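Local coordinates for protein putative kinase (Chloroflexus aurantiacus, PDB 2RHM) that is of unknown function but is thought to be a kinase of the P-loop NTPase fold, probably binding a nucleoside triphosphate, at residues S35-A38 / F39-V42; T61-M64 / M65-T69. One frame throughout, in Å; residues are numbered along the deposited sequence. Where two conformers were deposited one is given.

Contact 1 (S35-A38 / F39-V42); sequences SKDA and FKEV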
# COMPACT_ATOMS: atom_id res chain seq x y z
N SER B 35 4.48 -6.47 -0.98
CA SER B 35 5.12 -7.60 -0.33
C SER B 35 4.79 -7.62 1.15
O SER B 35 4.93 -6.60 1.82
CB SER B 35 6.64 -7.48 -0.49
OG SER B 35 7.35 -8.24 0.51
N LYS B 36 4.37 -8.77 1.68
CA LYS B 36 4.00 -8.83 3.10
C LYS B 36 5.18 -8.41 3.97
O LYS B 36 5.04 -7.57 4.87
CB LYS B 36 3.51 -10.22 3.52
CG LYS B 36 3.15 -10.29 5.01
CD LYS B 36 2.82 -11.71 5.49
CE LYS B 36 4.03 -12.59 5.57
NZ LYS B 36 3.74 -13.88 6.28
N ASP B 37 6.35 -8.98 3.72
CA ASP B 37 7.51 -8.70 4.55
C ASP B 37 7.97 -7.24 4.44
O ASP B 37 8.37 -6.65 5.46
CB ASP B 37 8.64 -9.69 4.26
CG ASP B 37 8.46 -11.03 4.99
OD1 ASP B 37 7.55 -11.20 5.83
OD2 ASP B 37 9.28 -11.93 4.73
N ALA B 38 7.86 -6.64 3.26
CA ALA B 38 8.20 -5.21 3.11
C ALA B 38 7.27 -4.34 3.97
O ALA B 38 7.71 -3.41 4.63
CB ALA B 38 8.17 -4.78 1.65
N PHE B 39 5.98 -4.68 3.98
CA PHE B 39 4.99 -3.97 4.78
C PHE B 39 5.29 -4.15 6.29
O PHE B 39 5.19 -3.20 7.07
CB PHE B 39 3.58 -4.49 4.45
CG PHE B 39 2.95 -3.88 3.21
CD1 PHE B 39 3.70 -3.54 2.09
CD2 PHE B 39 1.59 -3.71 3.15
CE1 PHE B 39 3.09 -2.99 0.97
CE2 PHE B 39 0.98 -3.15 2.04
CZ PHE B 39 1.72 -2.80 0.95
N LYS B 40 5.67 -5.37 6.68
CA LYS B 40 6.00 -5.66 8.06
C LYS B 40 7.17 -4.80 8.50
O LYS B 40 7.14 -4.22 9.59
CB LYS B 40 6.36 -7.13 8.27
CG LYS B 40 5.23 -8.13 8.03
CD LYS B 40 5.63 -9.58 8.42
CE LYS B 40 6.01 -9.71 9.90
NZ LYS B 40 6.36 -11.14 10.24
N GLU B 41 8.18 -4.70 7.64
CA GLU B 41 9.36 -3.89 7.95
C GLU B 41 9.06 -2.40 8.12
O GLU B 41 9.61 -1.75 9.02
CB GLU B 41 10.48 -4.17 6.95
CG GLU B 41 10.96 -5.60 7.12
CD GLU B 41 11.94 -6.06 6.10
OE1 GLU B 41 12.68 -5.21 5.55
OE2 GLU B 41 11.98 -7.29 5.89
N VAL B 42 8.16 -1.86 7.30
CA VAL B 42 7.72 -0.48 7.46
C VAL B 42 7.08 -0.35 8.86
O VAL B 42 7.35 0.59 9.59
CB VAL B 42 6.73 -0.05 6.37
CG1 VAL B 42 6.17 1.31 6.66
CG2 VAL B 42 7.41 -0.05 4.99
O HOH W 1 3.97 -13.12 9.44
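Phe39 N donates to Ser35 O at 3.1 Å, the first of four i to i+4 backbone bonds that run on through Lys40, Glu41 and Val42 in the opening turns of helix 36-47. The motif is a helix N-cap: Ser35, at the end of strand 33-35, accepts from Ala38 N through OG at 3.2 Å, a nearly straight bond (166°). Ser35 OG also bonds Glu83. Phe39 CG stands anti to its carbonyl carbon (chi1 -82°), which brings CD1 within 3.3 Å of Ser35 O. The ring packs on Met65 and Leu66 of helix 52-75 and meets His68 of the second subunit with the planes almost perpendicular. Replacing Phe39 with an alanine would probably open a gap against Met65 and Leu66 and leave His68 of the second subunit without its ring partner. Asp37 and Lys40 run side by side, but their charged ends do not pair. Asp37 OD2 forms a salt bridge with Arg131, and Lys40 NZ bonds Ser55. Asp37 OD1 instead lies 3.6 Å from Lys40 CD. Lys36 NZ bonds Asn85 OD1. One water accepts from both Lys36 NZ, at 3.3 Å, and Lys40 NZ, at 3.2 Å.

Contact 2 (T61-M64 / M65-T69); sequences TAIM and MLYHT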
# COMPACT_ATOMS: atom_id res chain seq x y z
N THR B 61 -1.45 -7.97 10.29
CA THR B 61 -1.83 -6.61 9.95
C THR B 61 -1.30 -6.25 8.56
O THR B 61 -2.02 -5.66 7.74
CB THR B 61 -1.36 -5.60 11.01
OG1 THR B 61 -1.87 -5.97 12.29
CG2 THR B 61 -1.87 -4.21 10.69
N ALA B 62 -0.05 -6.63 8.29
CA ALA B 62 0.56 -6.40 6.97
C ALA B 62 -0.27 -7.08 5.87
O ALA B 62 -0.50 -6.49 4.82
CB ALA B 62 1.98 -6.91 6.95
N ILE B 63 -0.74 -8.29 6.13
CA ILE B 63 -1.59 -9.00 5.17
C ILE B 63 -2.88 -8.20 4.88
O ILE B 63 -3.26 -8.04 3.73
CB ILE B 63 -1.92 -10.44 5.64
CG1 ILE B 63 -0.68 -11.32 5.56
CG2 ILE B 63 -3.01 -11.04 4.79
CD1 ILE B 63 -0.79 -12.60 6.37
N MSE B 64 -3.50 -7.66 5.93
CA MSE B 64 -4.64 -6.74 5.82
C MSE B 64 -4.30 -5.51 4.96
O MSE B 64 -5.11 -5.07 4.14
CB MSE B 64 -5.13 -6.30 7.22
CG MSE B 64 -5.82 -7.39 8.03
SE MSE B 64 -6.09 -6.99 9.97
CE MSE B 64 -6.62 -5.24 9.92
N MSE B 65 -3.11 -4.93 5.16
CA MSE B 65 -2.69 -3.77 4.35
C MSE B 65 -2.51 -4.17 2.89
O MSE B 65 -2.78 -3.39 1.97
CB MSE B 65 -1.37 -3.19 4.88
CG MSE B 65 -1.52 -2.15 5.95
SE MSE B 65 -2.57 -0.64 5.32
CE MSE B 65 -1.62 -0.13 3.81
N LEU B 66 -2.01 -5.38 2.68
CA LEU B 66 -1.76 -5.89 1.33
C LEU B 66 -3.08 -5.93 0.54
O LEU B 66 -3.17 -5.42 -0.58
CB LEU B 66 -1.15 -7.30 1.43
CG LEU B 66 0.13 -7.54 0.63
CD1 LEU B 66 1.17 -6.58 1.05
CD2 LEU B 66 0.61 -8.97 0.87
N TYR B 67 -4.11 -6.53 1.12
CA TYR B 67 -5.42 -6.61 0.48
C TYR B 67 -6.11 -5.24 0.32
O TYR B 67 -6.77 -4.99 -0.68
CB TYR B 67 -6.33 -7.57 1.23
CG TYR B 67 -5.99 -9.02 0.97
CD1 TYR B 67 -6.36 -9.64 -0.20
CD2 TYR B 67 -5.26 -9.74 1.88
CE1 TYR B 67 -6.03 -10.97 -0.46
CE2 TYR B 67 -4.94 -11.08 1.65
CZ TYR B 67 -5.32 -11.68 0.48
OH TYR B 67 -4.97 -13.02 0.27
N HIS B 68 -5.92 -4.36 1.30
CA HIS B 68 -6.50 -3.01 1.25
C HIS B 68 -5.90 -2.22 0.08
O HIS B 68 -6.61 -1.59 -0.72
CB HIS B 68 -6.23 -2.26 2.56
CG HIS B 68 -6.58 -0.80 2.50
ND1 HIS B 68 -7.87 -0.34 2.61
CD2 HIS B 68 -5.80 0.30 2.32
CE1 HIS B 68 -7.88 0.98 2.50
NE2 HIS B 68 -6.64 1.39 2.34
N THR B 69 -4.58 -2.28 -0.03
CA THR B 69 -3.87 -1.51 -1.05
C THR B 69 -4.13 -2.14 -2.42
O THR B 69 -4.33 -1.44 -3.43
CB THR B 69 -2.37 -1.46 -0.70
OG1 THR B 69 -2.21 -0.76 0.54
CG2 THR B 69 -1.61 -0.72 -1.76
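Ile63 and Tyr67 make the side-chain contact here, one turn apart on helix 52-75 and running alongside each other. Ile63 CG2 comes to the edge of the Tyr67 ring, in its plane, 3.7 Å from CE2. The methyl therefore meets the rim of the ring and does not lie over a face. Ile63 CG2 is anti to its backbone N, while Tyr67 CG is anti to its carbonyl carbon (chi1 -76°); together these torsions bring the methyl and the ring edge to the same side of the helix. Tyr67 CD2 also lies 3.2 Å from Ile63 O. That oxygen accepts from Tyr67 N at 3.1 Å in a fairly straight bond.

The same i to i+4 pattern joins Met65 to Thr61, Leu66 to Ala62 and His68 to Met64. Met65 O has two donors from one residue. Thr69 N reaches Met65 O at 2.9 Å and Thr69 OG1 reaches it at 3.0 Å, from opposite faces of the carbonyl plane. This second bond ties the threonine hydroxyl back to its own helix. Met64 and Met65 are selenomethionines.

Further out, Tyr67 OH bonds Asp91 OD1, which fixes the far end of the ring. Ile63 packs on Asp91 and Arg94, and Tyr67 on Arg94 and Met95, all of helix 88-101. Leu66 and Thr69 pack on Leu34 of strand 33-35. Thr69 also meets Thr69 of the second subunit. The arrangement belongs to a P-loop NTPase fold: helix 52-75 is packed between helix 36-47, helix 88-101 and strand 33-35 at one border of the parallel sheet, and it also takes part in the two-subunit interface.

Contact 1 and contact 2 lie on successive helices, 36-47 and 52-75, with centres about 10 Å apart. They pack directly. Phe39 CD2 is 3.5 Å from Met65 CB, and Phe39 CE2 is 3.6 Å from Leu66 CD1. The lysine chains add to the seam: Lys36 CD lies 3.5 Å from Ile63 CG1, and Lys40 CG 3.6 Å from Ala62 CB. Both contacts also reach the second subunit. They differ in their distance from the bound benzoic acid. The side chain of Asp37 comes within about 4 Å of this ligand, whereas that of Leu66 is about 13 Å away. Contact 1 thus borders the ligand pocket, where Asp37 pairs with the pocket residue Arg131. Contact 2 lies further off, packed against helix 36-47.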